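Local coordinates for conserved domain protein (Streptococcus pneumoniae, PDB 4IAJ), which is of unknown function, a conserved streptococcal protein of the DUF4649 family whose copies can pair through two different two-fold interfaces, at the interface of chains A and B and the interface of chains A and C. Coordinates in Å, arbitrary orientation; residue numbers count along the deposited sequence, not the author numbering. Chains: chain A/B/C, Conserved domain protein.

The centres of the C-alpha atoms of contacts 1 and 2 lie about 17 Å apart. They share no residue position, yet both use the C-terminal end of helix 26-35: contact 1 takes A:Ala35 and B:Ala35 and the short extended segments that follow, whereas contact 2 takes C:Glu30, C:Gln33 and C:Gln34 and sets them against helix 65-71 of chain A. Each interface is two-fold symmetric, so one copy can pair covalently through contact 1 and noncovalently through contact 2. Alternating the two could build up the eight-copy deposited assembly, although the structure alone does not show that this oligomer forms in the cell.

Contact 1: the interface of chains A and B. Residues chain A 35-39; chain B 35-39.
A:Cys36 and B:Cys36 each place SG beside the backbone N and anti to the carbonyl carbon (chi1 -55° in both), turning the two sulphurs tip to tip for an interchain disulphide of this DUF4649 protein. SG of A:Cys36 lies 2.1 Å from SG of B:Cys36. The CB-SG-SG-CB torsion of about -76° makes the link left-handed. The bond ties together two short antiparallel bridge segments that follow helix 26-35: A:Cys36 pairs with B:Gly39, A:Gly39 with B:Cys36, and A:Ile38 and B:Ile38 face each other near the two-fold axis. Backbone N of A:Leu37 donates to the carbonyl O of B:Ile38 at 2.8 Å. Its twin runs from N of B:Leu37 to O of A:Ile38, also 2.8 Å. O of A:Ile38 and O of B:Ile38 each also take a weak bond from the backbone N of the same residue in the other chain, so each oxygen meets two N-H groups. Away from the sulphurs, the side chains of A:Ile38 and B:Leu37 run parallel, flank to flank. Methyl CG2 of A:Ile38 rests 4.0 Å from CD2 of B:Leu37, a loose apolar touch, while CB of B:Leu37 sits 3.4 Å from O of A:Ile38. At the outer ends of the segments, O of A:Ala35 approaches CA of B:Gly39 at 3.5 Å, a close backbone approach where a side chain is lacking.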
ATOM      1  N   ALA A  35      14.869   0.408   3.965  1.00 28.11           N
ATOM      2  CA  ALA A  35      14.511   1.674   3.327  1.00 27.85           C
ATOM      3  C   ALA A  35      13.114   1.656   2.698  1.00 23.88           C
ATOM      4  O   ALA A  35      12.465   2.691   2.616  1.00 23.07           O
ATOM      5  CB  ALA A  35      15.546   2.019   2.284  1.00 27.80           C
ATOM      6  N   CYS A  36      12.663   0.495   2.251  1.00 21.13           N
ATOM      7  CA  CYS A  36      11.359   0.372   1.573  1.00 21.44           C
ATOM      8  C   CYS A  36      10.266  -0.089   2.513  1.00 22.31           C
ATOM      9  O   CYS A  36      10.420  -1.094   3.230  1.00 22.53           O
ATOM     10  CB  CYS A  36      11.403  -0.627   0.408  1.00 22.99           C
ATOM     11  SG  CYS A  36      12.660  -0.327  -0.828  1.00 27.12           S
ATOM     12  N   LEU A  37       9.144   0.614   2.490  1.00 20.90           N
ATOM     13  CA  LEU A  37       7.946   0.106   3.135  1.00 21.52           C
ATOM     14  C   LEU A  37       7.506  -1.155   2.370  1.00 21.80           C
ATOM     15  O   LEU A  37       7.219  -2.169   2.972  1.00 22.97           O
ATOM     16  CB  LEU A  37       6.859   1.168   3.166  1.00 21.60           C
ATOM     17  CG  LEU A  37       5.548   0.806   3.882  1.00 23.70           C
ATOM     18  CD1 LEU A  37       5.741   0.599   5.384  1.00 23.86           C
ATOM     19  CD2 LEU A  37       4.508   1.866   3.628  1.00 26.10           C
ATOM     20  N   ILE A  38       7.465  -1.060   1.041  1.00 21.08           N
ATOM     21  CA  ILE A  38       7.276  -2.203   0.142  1.00 21.23           C
ATOM     22  C   ILE A  38       8.291  -2.082  -1.001  1.00 18.78           C
ATOM     23  O   ILE A  38       8.410  -1.029  -1.621  1.00 17.65           O
ATOM     24  CB  ILE A  38       5.857  -2.241  -0.447  1.00 23.69           C
ATOM     25  CG1 ILE A  38       4.813  -2.404   0.660  1.00 25.49           C
ATOM     26  CG2 ILE A  38       5.704  -3.385  -1.457  1.00 25.42           C
ATOM     27  CD1 ILE A  38       3.409  -2.017   0.223  1.00 29.68           C
ATOM     28  N   GLY A  39       9.032  -3.149  -1.246  1.00 19.74           N
ATOM     29  CA  GLY A  39       9.991  -3.186  -2.348  1.00 20.14           C
ATOM     30  C   GLY A  39       9.253  -3.504  -3.642  1.00 19.13           C
ATOM     31  O   GLY A  39       8.332  -4.328  -3.646  1.00 18.48           O
TER
ATOM     32  N   ALA B  35      13.991   1.141  -6.447  1.00 26.84           N
ATOM     33  CA  ALA B  35      13.811  -0.156  -5.769  1.00 28.53           C
ATOM     34  C   ALA B  35      12.576  -0.198  -4.856  1.00 24.89           C
ATOM     35  O   ALA B  35      11.995  -1.274  -4.690  1.00 25.39           O
ATOM     36  CB  ALA B  35      15.074  -0.547  -4.995  1.00 27.87           C
ATOM     37  N   CYS B  36      12.148   0.947  -4.311  1.00 23.07           N
ATOM     38  CA  CYS B  36      10.974   0.983  -3.432  1.00 23.57           C
ATOM     39  C   CYS B  36       9.703   1.330  -4.195  1.00 21.61           C
ATOM     40  O   CYS B  36       9.653   2.273  -4.990  1.00 21.28           O
ATOM     41  CB  CYS B  36      11.130   1.957  -2.249  1.00 22.65           C
ATOM     42  SG  CYS B  36      12.591   1.707  -1.220  1.00 25.86           S
ATOM     43  N   LEU B  37       8.683   0.519  -3.985  1.00 20.11           N
ATOM     44  CA  LEU B  37       7.337   0.867  -4.404  1.00 20.34           C
ATOM     45  C   LEU B  37       6.905   2.092  -3.587  1.00 21.79           C
ATOM     46  O   LEU B  37       6.417   3.089  -4.124  1.00 26.16           O
ATOM     47  CB  LEU B  37       6.387  -0.320  -4.204  1.00 21.22           C
ATOM     48  CG  LEU B  37       4.958  -0.055  -4.691  1.00 23.38           C
ATOM     49  CD1 LEU B  37       4.940   0.190  -6.192  1.00 24.96           C
ATOM     50  CD2 LEU B  37       4.047  -1.200  -4.306  1.00 27.74           C
ATOM     51  N   ILE B  38       7.098   2.003  -2.283  1.00 19.40           N
ATOM     52  CA  ILE B  38       6.948   3.136  -1.366  1.00 19.21           C
ATOM     53  C   ILE B  38       8.088   3.072  -0.373  1.00 19.06           C
ATOM     54  O   ILE B  38       8.330   2.014   0.206  1.00 18.53           O
ATOM     55  CB  ILE B  38       5.633   3.062  -0.581  1.00 19.28           C
ATOM     56  CG1 ILE B  38       4.415   3.088  -1.522  1.00 20.92           C
ATOM     57  CG2 ILE B  38       5.533   4.222   0.407  1.00 22.68           C
ATOM     58  CD1 ILE B  38       3.119   2.875  -0.782  1.00 23.78           C
ATOM     59  N   GLY B  39       8.779   4.188  -0.166  1.00 18.04           N
ATOM     60  CA  GLY B  39       9.887   4.252   0.781  1.00 18.20           C
ATOM     61  C   GLY B  39       9.313   4.565   2.135  1.00 17.50           C
ATOM     62  O   GLY B  39       8.310   5.298   2.226  1.00 19.71           O
TER

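Contact 2: the interface of chains A and C. Residues chain A 64, 67, 71; chain C 30, 33-34.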
ATOM      1  N   ASP A  64      11.394 -12.702   0.435  1.00 19.23           N
ATOM      2  CA  ASP A  64      11.746 -13.686   1.447  1.00 20.78           C
ATOM      3  C   ASP A  64      13.267 -13.892   1.569  1.00 20.91           C
ATOM      4  O   ASP A  64      13.708 -14.536   2.491  1.00 19.68           O
ATOM      5  CB  ASP A  64      11.055 -15.022   1.153  1.00 23.21           C
ATOM      6  CG  ASP A  64       9.565 -15.041   1.581  1.00 27.09           C
ATOM      7  OD1 ASP A  64       9.130 -14.153   2.343  1.00 27.34           O
ATOM      8  OD2 ASP A  64       8.849 -15.977   1.163  1.00 29.17           O
ATOM      9  N   PHE A  67      14.925 -12.834   5.050  1.00 22.56           N
ATOM     10  CA  PHE A  67      14.699 -13.771   6.148  1.00 24.87           C
ATOM     11  C   PHE A  67      15.440 -15.099   5.956  1.00 24.34           C
ATOM     12  O   PHE A  67      15.973 -15.680   6.915  1.00 24.61           O
ATOM     13  CB  PHE A  67      13.199 -13.996   6.341  1.00 28.02           C
ATOM     14  CG  PHE A  67      12.443 -12.735   6.673  1.00 31.10           C
ATOM     15  CD1 PHE A  67      12.317 -12.311   7.993  1.00 35.30           C
ATOM     16  CD2 PHE A  67      11.873 -11.954   5.662  1.00 33.42           C
ATOM     17  CE1 PHE A  67      11.627 -11.142   8.301  1.00 32.80           C
ATOM     18  CE2 PHE A  67      11.186 -10.776   5.972  1.00 36.61           C
ATOM     19  CZ  PHE A  67      11.076 -10.373   7.300  1.00 33.83           C
ATOM     20  N   LYS A  71      18.453 -16.769   8.502  1.00 35.78           N
ATOM     21  CA  LYS A  71      18.343 -18.072   9.154  1.00 43.29           C
ATOM     22  C   LYS A  71      19.478 -19.026   8.759  1.00 43.88           C
ATOM     23  O   LYS A  71      19.699 -20.003   9.445  1.00 50.91           O
ATOM     24  CB  LYS A  71      16.981 -18.708   8.853  1.00 47.44           C
ATOM     25  CG  LYS A  71      15.833 -17.978   9.534  1.00 53.79           C
ATOM     26  CD  LYS A  71      14.481 -18.408   8.986  1.00 58.79           C
ATOM     27  CE  LYS A  71      13.397 -17.416   9.370  1.00 62.67           C
ATOM     28  NZ  LYS A  71      12.230 -17.485   8.446  1.00 64.77           N
TER
ATOM     29  N   GLU C  30      10.258 -12.332  15.142  1.00 26.49           N
ATOM     30  CA  GLU C  30      10.782 -12.403  13.788  1.00 29.20           C
ATOM     31  C   GLU C  30       9.709 -12.946  12.856  1.00 28.67           C
ATOM     32  O   GLU C  30       9.451 -12.361  11.828  1.00 27.37           O
ATOM     33  CB  GLU C  30      12.039 -13.265  13.784  1.00 33.25           C
ATOM     34  CG  GLU C  30      12.803 -13.347  12.482  1.00 39.07           C
ATOM     35  CD  GLU C  30      14.023 -14.258  12.622  1.00 48.59           C
ATOM     36  OE1 GLU C  30      14.875 -13.990  13.502  1.00 47.19           O
ATOM     37  OE2 GLU C  30      14.115 -15.251  11.876  1.00 54.27           O
ATOM     38  N   GLN C  33       7.219 -10.374  12.002  1.00 28.90           N
ATOM     39  CA  GLN C  33       7.707  -9.394  11.029  1.00 27.37           C
ATOM     40  C   GLN C  33       7.603  -9.947   9.617  1.00 29.39           C
ATOM     41  O   GLN C  33       7.277  -9.214   8.692  1.00 30.01           O
ATOM     42  CB  GLN C  33       9.152  -8.965  11.321  1.00 30.77           C
ATOM     43  CG  GLN C  33       9.310  -8.179  12.619  1.00 34.61           C
ATOM     44  CD  GLN C  33       8.877  -6.727  12.504  1.00 35.67           C
ATOM     45  OE1 GLN C  33       9.467  -5.960  11.760  1.00 36.84           O
ATOM     46  NE2 GLN C  33       7.858  -6.344  13.262  1.00 33.14           N
ATOM     47  N   GLN C  34       7.895 -11.234   9.443  1.00 25.38           N
ATOM     48  CA  GLN C  34       7.818 -11.850   8.134  1.00 29.11           C
ATOM     49  C   GLN C  34       6.367 -11.914   7.609  1.00 28.09           C
ATOM     50  O   GLN C  34       6.135 -11.841   6.403  1.00 25.06           O
ATOM     51  CB  GLN C  34       8.439 -13.257   8.139  1.00 29.09           C
ATOM     52  CG  GLN C  34       8.555 -13.863   6.733  1.00 32.98           C
ATOM     53  CD  GLN C  34       9.570 -14.987   6.632  1.00 36.92           C
ATOM     54  OE1 GLN C  34       9.932 -15.614   7.634  1.00 36.45           O
ATOM     55  NE2 GLN C  34      10.046 -15.244   5.414  1.00 38.07           N
TER
HETATM   56  O   HOH W   1      12.141 -16.959   3.985  1.00 37.67           O
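C:Gln34 lies flat over A:Phe67, and this stack carries much of the contact. The two side chains run antiparallel to one another, with the amide plane turned 17° from the ring. CB of C:Gln34 stands over the middle of the ring face, 3.9 Å from the centroid of the A:Phe67 ring, as a CH-pi contact; farther out, the amide carbon CD of C:Gln34 comes down to 3.7 Å from CG of A:Phe67, where the ring joins its CB. CG of the glutamine is anti to its backbone N (chi1 -172°) and the chain stays extended, which carries the amide across the ring to polar partners beyond it.

Hydrogen bonds engage both ends of that amide. The side-chain amino nitrogen NZ of A:Lys71 donates to OE1 of C:Gln34 at 3.1 Å, in the carbonyl plane and on a lone pair. At the other end, NE2 of C:Gln34 reaches OD1 of A:Asp64 in a weak bond of 3.4 Å, the carboxylate standing nearly perpendicular to the amide. Water 1, 3.1 Å from NE2 of C:Gln34, links the same amide nitrogen to the backbone O of A:Asp64.

A looser electrostatic pairing is possible. NZ of A:Lys71 is 4.5 Å from OE2 of C:Glu30, too far for a salt bridge but near enough that opposite charges might attract.

Chain A contributes the 3-10 turn 62-64 and helix 65-71, with A:Phe67 and A:Lys71 one helical turn apart, while chain C presents the C-terminal part of helix 26-35.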